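Long-range contacts in endoglucanase (Bacillus akibai, PDB 1UWW), which hydrolyses internal beta-1,4-glucosidic linkages in cellulose and related beta-glucans, the chain here being its family 28 carbohydrate-binding module, specific for non-crystalline cellulose: residues D87-D92 and V186-A191; I107-Q112 and V147-R152; L95-A100 and G141-E146. All blocks are in the same frame, centred on the assembly; numbering follows the deposited sequence.

Contact 1. Residues D87-D92 and V186-A191; sequences DYVTFD and VRFEGA. With CA (calcium ion), chain E.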
loop_
_atom_site.group_PDB
_atom_site.type_symbol
_atom_site.label_atom_id
_atom_site.label_comp_id
_atom_site.label_asym_id
_atom_site.label_seq_id
_atom_site.Cartn_x
_atom_site.Cartn_y
_atom_site.Cartn_z
ATOM N N ASP A 87 15.324 -11.091 2.690
ATOM C CA ASP A 87 14.612 -10.350 1.676
ATOM C C ASP A 87 13.163 -10.055 2.013
ATOM O O ASP A 87 12.595 -9.148 1.426
ATOM C CB ASP A 87 14.693 -11.075 0.329
ATOM C CG ASP A 87 16.110 -11.313 -0.095
ATOM O OD1 ASP A 87 16.967 -10.404 0.041
ATOM O OD2 ASP A 87 16.492 -12.428 -0.510
ATOM N N TYR A 88 12.598 -10.806 2.958
ATOM C CA TYR A 88 11.172 -10.713 3.297
ATOM C C TYR A 88 10.969 -10.762 4.777
ATOM O O TYR A 88 11.770 -11.319 5.516
ATOM C CB TYR A 88 10.347 -11.879 2.701
ATOM C CG TYR A 88 10.470 -12.019 1.211
ATOM C CD1 TYR A 88 9.662 -11.276 0.348
ATOM C CD2 TYR A 88 11.426 -12.856 0.659
ATOM C CE1 TYR A 88 9.805 -11.381 -1.033
ATOM C CE2 TYR A 88 11.570 -12.963 -0.724
ATOM C CZ TYR A 88 10.765 -12.225 -1.547
ATOM O OH TYR A 88 10.919 -12.347 -2.913
ATOM N N VAL A 89 9.872 -10.144 5.234
ATOM C CA VAL A 89 9.224 -10.488 6.487
ATOM C C VAL A 89 8.005 -11.299 6.099
ATOM O O VAL A 89 7.234 -10.935 5.211
ATOM C CB VAL A 89 8.839 -9.239 7.283
ATOM C CG1 VAL A 89 7.903 -9.559 8.466
ATOM C CG2 VAL A 89 10.108 -8.568 7.815
ATOM N N THR A 90 7.884 -12.462 6.717
ATOM C CA THR A 90 6.733 -13.340 6.528
ATOM C C THR A 90 6.035 -13.649 7.836
ATOM O O THR A 90 6.630 -13.654 8.901
ATOM C CB THR A 90 7.155 -14.656 5.866
ATOM O OG1 THR A 90 8.009 -15.412 6.735
ATOM C CG2 THR A 90 7.968 -14.391 4.604
ATOM N N PHE A 91 4.741 -13.877 7.739
ATOM C CA PHE A 91 3.973 -14.440 8.825
ATOM C C PHE A 91 2.736 -15.143 8.272
ATOM O O PHE A 91 2.272 -14.845 7.180
ATOM C CB PHE A 91 3.593 -13.403 9.921
ATOM C CG PHE A 91 2.818 -12.193 9.453
ATOM C CD1 PHE A 91 3.485 -11.075 8.940
ATOM C CD2 PHE A 91 1.444 -12.121 9.637
ATOM C CE1 PHE A 91 2.768 -9.920 8.584
ATOM C CE2 PHE A 91 0.743 -10.986 9.288
ATOM C CZ PHE A 91 1.419 -9.905 8.741
ATOM N N ASP A 92 2.237 -16.086 9.064
ATOM C CA ASP A 92 0.913 -16.666 8.817
ATOM C C ASP A 92 -0.147 -15.763 9.423
ATOM O O ASP A 92 -0.039 -15.360 10.572
ATOM C CB ASP A 92 0.814 -18.068 9.435
ATOM C CG ASP A 92 1.759 -19.022 8.802
ATOM O OD1 ASP A 92 1.708 -19.233 7.568
ATOM O OD2 ASP A 92 2.660 -19.570 9.483
ATOM N N VAL A 186 6.152 -15.034 12.827
ATOM C CA VAL A 186 6.686 -13.789 12.280
ATOM C C VAL A 186 8.196 -13.905 12.204
ATOM O O VAL A 186 8.832 -14.189 13.187
ATOM C CB VAL A 186 6.305 -12.526 13.109
ATOM C CG1 VAL A 186 6.710 -11.261 12.336
ATOM C CG2 VAL A 186 4.842 -12.500 13.481
ATOM N N ARG A 187 8.757 -13.692 11.028
ATOM C CA ARG A 187 10.216 -13.783 10.848
ATOM C C ARG A 187 10.714 -13.054 9.620
ATOM O O ARG A 187 9.964 -12.778 8.709
ATOM C CB ARG A 187 10.621 -15.232 10.728
ATOM C CG ARG A 187 10.013 -15.960 9.592
ATOM C CD ARG A 187 10.594 -17.346 9.443
ATOM N NE ARG A 187 11.978 -17.248 8.977
ATOM C CZ ARG A 187 12.888 -18.227 9.017
ATOM N NH1 ARG A 187 12.581 -19.421 9.509
ATOM N NH2 ARG A 187 14.115 -18.009 8.551
ATOM N N PHE A 188 12.012 -12.765 9.602
ATOM C CA PHE A 188 12.697 -12.456 8.363
ATOM C C PHE A 188 13.070 -13.755 7.655
ATOM O O PHE A 188 13.405 -14.736 8.304
ATOM C CB PHE A 188 14.007 -11.700 8.649
ATOM C CG PHE A 188 13.846 -10.271 9.078
ATOM C CD1 PHE A 188 13.696 -9.259 8.153
ATOM C CD2 PHE A 188 13.899 -9.930 10.398
ATOM C CE1 PHE A 188 13.582 -7.943 8.555
ATOM C CE2 PHE A 188 13.779 -8.614 10.794
ATOM C CZ PHE A 188 13.606 -7.628 9.868
ATOM N N GLU A 189 13.027 -13.766 6.334
ATOM C CA GLU A 189 13.525 -14.912 5.582
ATOM C C GLU A 189 14.145 -14.520 4.260
ATOM O O GLU A 189 13.946 -13.422 3.767
ATOM C CB GLU A 189 12.481 -16.024 5.453
ATOM C CG GLU A 189 11.269 -15.744 4.643
ATOM C CD GLU A 189 10.375 -16.987 4.541
ATOM O OE1 GLU A 189 9.611 -17.312 5.502
ATOM O OE2 GLU A 189 10.466 -17.671 3.487
ATOM N N GLY A 190 14.933 -15.442 3.715
ATOM C CA GLY A 190 15.733 -15.195 2.524
ATOM C C GLY A 190 14.917 -15.457 1.285
ATOM O O GLY A 190 13.575 -15.798 1.239
ATOM N N ALA A 191 15.274 -14.869 0.146
ATOM C CA ALA A 191 14.530 -15.132 -1.089
ATOM C C ALA A 191 14.801 -16.556 -1.553
ATOM O O ALA A 191 15.757 -17.191 -1.083
ATOM C CB ALA A 191 14.882 -14.130 -2.185
HETATM CA CA CA E . 3.600 -20.110 6.641
HETATM O O HOH W 1 4.702 -21.185 8.595
HETATM O O HOH W 2 2.480 -21.615 6.416
HETATM O O HOH W 3 4.957 -21.895 5.450
HETATM O O HOH W 4 4.625 -17.878 6.927
#
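T90 lies against the carboxylate end of E189, the two side chains crossing at about a right angle. T90 CG2 packs on E189 CD at 3.5 Å, while T90 OG1, held between the backbone N and the carbonyl carbon (chi1 66°), donates to E189 OE1 over 2.8 Å, meeting the carboxylate from above its plane. R187, beside T90 and pointing the same way, brings CG to 3.5 Å from T90 OG1 and then bends at chi3, returning NE to its neighbour's carbonyl, F188 O. On the other face of the sheet V89 CG2 rests 3.6 Å from F188 CE1, and V186 CG2 touches F91 CB. Strands 88-92 and 186-189 pair antiparallel, T90 and R187 exchanging both backbone bonds. A classic beta bulge ends the pairing: D87 N (2.9 Å) and Y88 N (3.1 Å) both donate to E189 O. Beyond it the edge of the Y88 ring meets A191, CE2 lying 3.7 Å from A191 CA, and K148 makes a cation-pi contact with the ring. D92 OD1 binds a calcium ion at 2.3 Å. The T90 face is thus largely polar and the V89 face apolar; the hydroxyl bond would favour a charged E189.

Contact 2. Residues I107-Q112 and V147-R152; sequences INLVFQ and VKINVR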
loop_
_atom_site.group_PDB
_atom_site.type_symbol
_atom_site.label_atom_id
_atom_site.label_comp_id
_atom_site.label_asym_id
_atom_site.label_seq_id
_atom_site.Cartn_x
_atom_site.Cartn_y
_atom_site.Cartn_z
ATOM N N ILE A 107 -2.301 -4.562 4.530
ATOM C CA ILE A 107 -1.292 -4.793 5.557
ATOM C C ILE A 107 0.005 -4.082 5.149
ATOM O O ILE A 107 0.532 -4.325 4.044
ATOM C CB ILE A 107 -1.055 -6.310 5.753
ATOM C CG1 ILE A 107 -2.373 -6.972 6.169
ATOM C CG2 ILE A 107 0.025 -6.527 6.785
ATOM C CD1 ILE A 107 -2.265 -8.450 6.340
ATOM N N ASN A 108 0.513 -3.197 6.008
ATOM C CA ASN A 108 1.765 -2.498 5.783
ATOM C C ASN A 108 2.747 -2.752 6.888
ATOM O O ASN A 108 2.402 -3.072 8.012
ATOM C CB ASN A 108 1.518 -0.990 5.653
ATOM C CG ASN A 108 0.888 -0.603 4.308
ATOM O OD1 ASN A 108 -0.280 -0.280 4.264
ATOM N ND2 ASN A 108 1.656 -0.751 3.203
ATOM N N LEU A 109 4.018 -2.661 6.534
ATOM C CA LEU A 109 5.118 -2.954 7.437
ATOM C C LEU A 109 6.022 -1.732 7.512
ATOM O O LEU A 109 6.479 -1.222 6.487
ATOM C CB LEU A 109 5.886 -4.143 6.885
ATOM C CG LEU A 109 7.151 -4.583 7.604
ATOM C CD1 LEU A 109 6.857 -5.115 8.976
ATOM C CD2 LEU A 109 7.892 -5.676 6.786
ATOM N N VAL A 110 6.301 -1.292 8.727
ATOM C CA VAL A 110 7.066 -0.087 9.015
ATOM C C VAL A 110 8.142 -0.424 10.029
ATOM O O VAL A 110 7.936 -1.242 10.931
ATOM C CB VAL A 110 6.162 1.039 9.571
ATOM C CG1 VAL A 110 6.967 2.276 9.994
ATOM C CG2 VAL A 110 5.108 1.395 8.550
ATOM N N PHE A 111 9.332 0.137 9.848
ATOM C CA PHE A 111 10.364 0.155 10.865
ATOM C C PHE A 111 10.678 1.585 11.242
ATOM O O PHE A 111 10.377 2.521 10.496
ATOM C CB PHE A 111 11.655 -0.515 10.363
ATOM C CG PHE A 111 11.472 -1.927 9.910
ATOM C CD1 PHE A 111 11.336 -2.963 10.823
ATOM C CD2 PHE A 111 11.429 -2.237 8.569
ATOM C CE1 PHE A 111 11.170 -4.269 10.376
ATOM C CE2 PHE A 111 11.270 -3.540 8.147
ATOM C CZ PHE A 111 11.135 -4.530 9.053
ATOM N N GLN A 112 11.296 1.770 12.386
ATOM C CA GLN A 112 11.641 3.117 12.835
ATOM C C GLN A 112 13.136 3.275 13.196
ATOM O O GLN A 112 13.475 3.586 14.347
ATOM C CB GLN A 112 10.739 3.484 14.015
ATOM C CG GLN A 112 9.255 3.374 13.731
ATOM C CD GLN A 112 8.444 4.166 14.718
ATOM O OE1 GLN A 112 7.907 3.617 15.667
ATOM N NE2 GLN A 112 8.388 5.473 14.517
ATOM N N VAL A 147 1.438 -14.189 4.463
ATOM C CA VAL A 147 1.838 -12.812 4.245
ATOM C C VAL A 147 3.352 -12.778 4.020
ATOM O O VAL A 147 4.096 -13.354 4.779
ATOM C CB VAL A 147 1.398 -11.922 5.394
ATOM C CG1 VAL A 147 1.856 -10.474 5.189
ATOM C CG2 VAL A 147 -0.127 -12.020 5.539
ATOM N N LYS A 148 3.767 -12.181 2.909
ATOM C CA LYS A 148 5.185 -12.120 2.543
ATOM C C LYS A 148 5.434 -10.719 2.009
ATOM O O LYS A 148 4.856 -10.349 1.006
ATOM C CB LYS A 148 5.505 -13.194 1.490
ATOM C CG LYS A 148 6.921 -13.286 1.022
ATOM C CD LYS A 148 7.113 -14.533 0.129
ATOM C CE LYS A 148 8.560 -14.820 -0.248
ATOM N NZ LYS A 148 8.796 -16.286 -0.437
ATOM N N ILE A 149 6.207 -9.933 2.762
ATOM C CA ILE A 149 6.431 -8.523 2.435
ATOM C C ILE A 149 7.925 -8.312 2.181
ATOM O O ILE A 149 8.753 -8.638 3.011
ATOM C CB ILE A 149 5.924 -7.593 3.562
ATOM C CG1 ILE A 149 4.388 -7.771 3.742
ATOM C CG2 ILE A 149 6.245 -6.147 3.263
ATOM C CD1 ILE A 149 3.830 -7.193 4.993
ATOM N N ASN A 150 8.243 -7.771 1.006
ATOM C CA ASN A 150 9.612 -7.590 0.568
ATOM C C ASN A 150 10.248 -6.406 1.290
ATOM O O ASN A 150 9.775 -5.276 1.209
ATOM C CB ASN A 150 9.642 -7.383 -0.943
ATOM C CG ASN A 150 11.049 -7.396 -1.518
ATOM O OD1 ASN A 150 11.950 -6.737 -1.008
ATOM N ND2 ASN A 150 11.243 -8.177 -2.586
ATOM N N VAL A 151 11.322 -6.694 2.009
ATOM C CA VAL A 151 12.134 -5.666 2.661
ATOM C C VAL A 151 13.496 -5.419 1.990
ATOM O O VAL A 151 14.172 -4.448 2.315
ATOM C CB VAL A 151 12.345 -5.969 4.161
ATOM C CG1 VAL A 151 11.007 -5.911 4.914
ATOM C CG2 VAL A 151 13.011 -7.326 4.383
ATOM N N ARG A 152 13.886 -6.306 1.089
ATOM C CA ARG A 152 15.057 -6.098 0.234
ATOM C C ARG A 152 14.899 -4.800 -0.549
ATOM O O ARG A 152 15.881 -4.079 -0.775
ATOM C CB ARG A 152 15.226 -7.303 -0.683
ATOM C CG ARG A 152 16.443 -7.246 -1.609
ATOM C CD ARG A 152 17.734 -6.927 -0.919
ATOM N NE ARG A 152 17.956 -7.706 0.292
ATOM C CZ ARG A 152 18.872 -7.401 1.203
ATOM N NH1 ARG A 152 19.664 -6.353 1.015
ATOM N NH2 ARG A 152 19.019 -8.098 2.318
#
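L109 and V151 make the tightest touch, L109 CD2 lying 3.6 Å from V151 CG1 as the two side chains cross obliquely. The same methyl also meets I149 CG2 at 3.9 Å, so one branch of the leucine bridges two residues of 147-152. CG of L109 stands anti to the backbone N (chi1 176°), and its CB receives I149 CD1 at 4.1 Å. V151 CG1 is shared in turn: it sits at the edge of the F111 ring, near the ring plane, 4.0 Å from CE2. Looser contacts continue the row at the other end, I107 CG2 facing I149 CD1 and I107 CD1 reaching V147 CG2 at 4.2 Å. Here two antiparallel sheets are packed face to face in a beta-sandwich: strand 107-111 belongs to one and strand 147-150 to the other, their axes 8.6 Å apart at closest and turned by 47°. Alternate residues I107, L109 and F111 therefore meet V147, I149 and V151 in a wholly apolar interface. Neighbours from both sheets also touch these side chains. M166 of strand 165-173 lies against both L109 and F111, and A122 of strand 120-129 against I149. From strand 88-97, V89 touches L109 while F91 and F93 touch V147; farther out, the carbonyl of V151 accepts a hydrogen bond from R83 NH1.

Contact 3. Residues L95-A100 and G141-E146; sequences LDPVRA and GLYHYE. With CA (calcium ion), chain D; CA (calcium ion), chain E.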
loop_
_atom_site.group_PDB
_atom_site.type_symbol
_atom_site.label_atom_id
_atom_site.label_comp_id
_atom_site.label_asym_id
_atom_site.label_seq_id
_atom_site.Cartn_x
_atom_site.Cartn_y
_atom_site.Cartn_z
ATOM N N LEU A 95 -7.841 -15.332 9.457
ATOM C CA LEU A 95 -9.070 -14.642 9.808
ATOM C C LEU A 95 -10.169 -15.659 10.033
ATOM O O LEU A 95 -10.373 -16.563 9.230
ATOM C CB LEU A 95 -9.484 -13.659 8.724
ATOM C CG LEU A 95 -8.399 -12.663 8.311
ATOM C CD1 LEU A 95 -7.688 -13.166 7.092
ATOM C CD2 LEU A 95 -8.958 -11.284 8.073
ATOM N N ASP A 96 -10.912 -15.458 11.116
ATOM C CA ASP A 96 -12.174 -16.148 11.327
ATOM C C ASP A 96 -13.250 -15.079 11.457
ATOM O O ASP A 96 -13.531 -14.584 12.558
ATOM C CB ASP A 96 -12.138 -17.024 12.561
ATOM C CG ASP A 96 -13.386 -17.904 12.691
ATOM O OD1 ASP A 96 -14.387 -17.678 11.952
ATOM O OD2 ASP A 96 -13.435 -18.875 13.488
ATOM N N PRO A 97 -13.806 -14.678 10.321
ATOM C CA PRO A 97 -14.823 -13.623 10.370
ATOM C C PRO A 97 -16.122 -14.106 10.991
ATOM O O PRO A 97 -16.487 -15.275 10.893
ATOM C CB PRO A 97 -15.061 -13.269 8.901
ATOM C CG PRO A 97 -14.626 -14.460 8.147
ATOM C CD PRO A 97 -13.565 -15.155 8.949
ATOM N N VAL A 98 -16.795 -13.165 11.621
ATOM C CA VAL A 98 -18.231 -13.265 11.811
ATOM C C VAL A 98 -18.965 -12.501 10.721
ATOM O O VAL A 98 -20.091 -12.881 10.372
ATOM C CB VAL A 98 -18.679 -12.810 13.230
ATOM C CG1 VAL A 98 -20.179 -12.699 13.357
ATOM C CG2 VAL A 98 -17.987 -13.674 14.263
ATOM N N ARG A 99 -18.407 -11.386 10.235
ATOM C CA ARG A 99 -18.909 -10.666 9.059
ATOM C C ARG A 99 -17.701 -10.367 8.159
ATOM O O ARG A 99 -16.672 -9.848 8.625
ATOM C CB ARG A 99 -19.580 -9.338 9.456
ATOM C CG ARG A 99 -20.029 -8.500 8.273
ATOM C CD ARG A 99 -20.883 -7.322 8.660
ATOM N NE ARG A 99 -20.177 -6.473 9.622
ATOM C CZ ARG A 99 -20.688 -6.017 10.755
ATOM N NH1 ARG A 99 -21.953 -6.245 11.052
ATOM N NH2 ARG A 99 -19.968 -5.329 11.595
ATOM N N ALA A 100 -17.833 -10.671 6.875
ATOM C CA ALA A 100 -16.874 -10.215 5.871
ATOM C C ALA A 100 -17.506 -10.406 4.514
ATOM O O ALA A 100 -17.511 -11.523 3.987
ATOM C CB ALA A 100 -15.538 -10.974 5.982
ATOM N N GLY A 141 -13.987 -22.377 8.215
ATOM C CA GLY A 141 -14.175 -20.970 8.501
ATOM C C GLY A 141 -12.937 -20.208 8.932
ATOM O O GLY A 141 -13.045 -19.016 9.226
ATOM N N LEU A 142 -11.783 -20.873 8.982
ATOM C CA LEU A 142 -10.521 -20.195 9.264
ATOM C C LEU A 142 -9.760 -20.041 7.963
ATOM O O LEU A 142 -9.395 -21.031 7.317
ATOM C CB LEU A 142 -9.688 -21.014 10.226
ATOM C CG LEU A 142 -8.432 -20.302 10.711
ATOM C CD1 LEU A 142 -8.781 -19.191 11.675
ATOM C CD2 LEU A 142 -7.541 -21.328 11.366
ATOM N N TYR A 143 -9.541 -18.800 7.561
ATOM C CA TYR A 143 -8.868 -18.479 6.303
ATOM C C TYR A 143 -7.387 -18.207 6.571
ATOM O O TYR A 143 -7.074 -17.460 7.477
ATOM C CB TYR A 143 -9.513 -17.229 5.682
ATOM C CG TYR A 143 -10.962 -17.426 5.304
ATOM C CD1 TYR A 143 -11.970 -17.197 6.221
ATOM C CD2 TYR A 143 -11.324 -17.870 4.038
ATOM C CE1 TYR A 143 -13.310 -17.387 5.873
ATOM C CE2 TYR A 143 -12.648 -18.046 3.701
ATOM C CZ TYR A 143 -13.615 -17.812 4.628
ATOM O OH TYR A 143 -14.946 -18.003 4.328
ATOM N N HIS A 144 -6.500 -18.785 5.774
ATOM C CA HIS A 144 -5.046 -18.720 5.975
ATOM C C HIS A 144 -4.380 -17.998 4.827
ATOM O O HIS A 144 -4.486 -18.407 3.684
ATOM C CB HIS A 144 -4.497 -20.143 6.095
ATOM C CG HIS A 144 -3.023 -20.223 6.330
ATOM N ND1 HIS A 144 -2.368 -21.436 6.253
ATOM C CD2 HIS A 144 -2.097 -19.312 6.706
ATOM C CE1 HIS A 144 -1.081 -21.252 6.510
ATOM N NE2 HIS A 144 -0.887 -19.976 6.810
ATOM N N TYR A 145 -3.693 -16.911 5.161
ATOM C CA TYR A 145 -2.881 -16.151 4.219
ATOM C C TYR A 145 -1.414 -16.237 4.617
ATOM O O TYR A 145 -1.054 -16.118 5.773
ATOM C CB TYR A 145 -3.312 -14.679 4.207
ATOM C CG TYR A 145 -4.715 -14.511 3.765
ATOM C CD1 TYR A 145 -5.763 -14.606 4.684
ATOM C CD2 TYR A 145 -5.037 -14.357 2.420
ATOM C CE1 TYR A 145 -7.080 -14.510 4.296
ATOM C CE2 TYR A 145 -6.385 -14.276 2.024
ATOM C CZ TYR A 145 -7.362 -14.356 2.961
ATOM O OH TYR A 145 -8.674 -14.254 2.548
ATOM N N GLU A 146 -0.571 -16.458 3.629
ATOM C CA GLU A 146 0.877 -16.437 3.778
ATOM C C GLU A 146 1.371 -15.044 3.464
ATOM O O GLU A 146 1.629 -14.713 2.300
ATOM C CB GLU A 146 1.464 -17.436 2.787
ATOM C CG GLU A 146 1.136 -18.866 3.123
ATOM C CD GLU A 146 1.977 -19.352 4.265
ATOM O OE1 GLU A 146 2.836 -18.563 4.738
ATOM O OE2 GLU A 146 1.804 -20.517 4.684
HETATM CA CA CA D . -16.694 -17.569 11.300
HETATM CA CA CA E . 3.600 -20.110 6.641
HETATM O O HOH W 5 -15.548 -18.061 9.255
HETATM O O HOH W 6 -18.332 -17.207 9.414
HETATM O O HOH W 7 -16.845 -19.875 11.885
HETATM O O HOH W 2 2.480 -21.615 6.416
HETATM O O HOH W 3 4.957 -21.895 5.450
#
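P97 and Y143 cross at about a right angle, with the pyrrolidine ring set against one edge of the phenol. P97 CD lies 3.8 Å from both Y143 CD1 and CE1, close to the plane of the aromatic ring. The backbone oxygen L95 O approaches the same edge in the ring plane, 3.5 Å from Y143 CD1. CG of Y143 lies anti to the carbonyl carbon (chi1 -63°), on the face of the sheet that Y143 shares with L95. L95 and Y145 also cross at about a right angle, though the exact placing of the leucine's CD1 is doubtful; Y126 and I128 of strand 120-129 lie against that tyrosine too. On the other face of the sheet L142 CD1 comes to 4.1 Å from D96 CB. L95 and Y143 form an antiparallel hydrogen-bonded pair, in which Y143 N donates to L95 O over 2.9 Å in an almost straight bond (177°), while L95 N donates back to Y143 O. Just past this pair D96 OD1 binds a calcium ion at 2.4 Å, and P97 O binds the same ion at 2.3 Å. Three waters are also bound to that ion, and one of them donates to G141 O, tying 141-146 to the metal through water. At the far end E146 holds another calcium ion with both carboxylate oxygens, in company with D92. Together these features make an antiparallel strand pair in a beta-sandwich carbohydrate-binding module, with a partly hydrated calcium site beside the corner the chain turns just after P97.

Contacts 1 and 3 are pairings within a single sheet and share strand 88-97, which meets strand 180-189 in one and strand 142-150 in the other. Contact 2 instead joins that sheet to the opposing one and is fully buried, relying on aliphatic and aromatic packing alone. Contact 1 is partly buried, and contact 3 lies at the surface; both combine backbone hydrogen bonds with acidic side chains that bind calcium. They meet at one ion, held by D92 from contact 1 and E146 from contact 3, and H144 hydrogen-bonds D92. Contact 2 adjoins contact 1 through D87 and V89, whose carbonyls probably accept hydrogen bonds from V151 and I149.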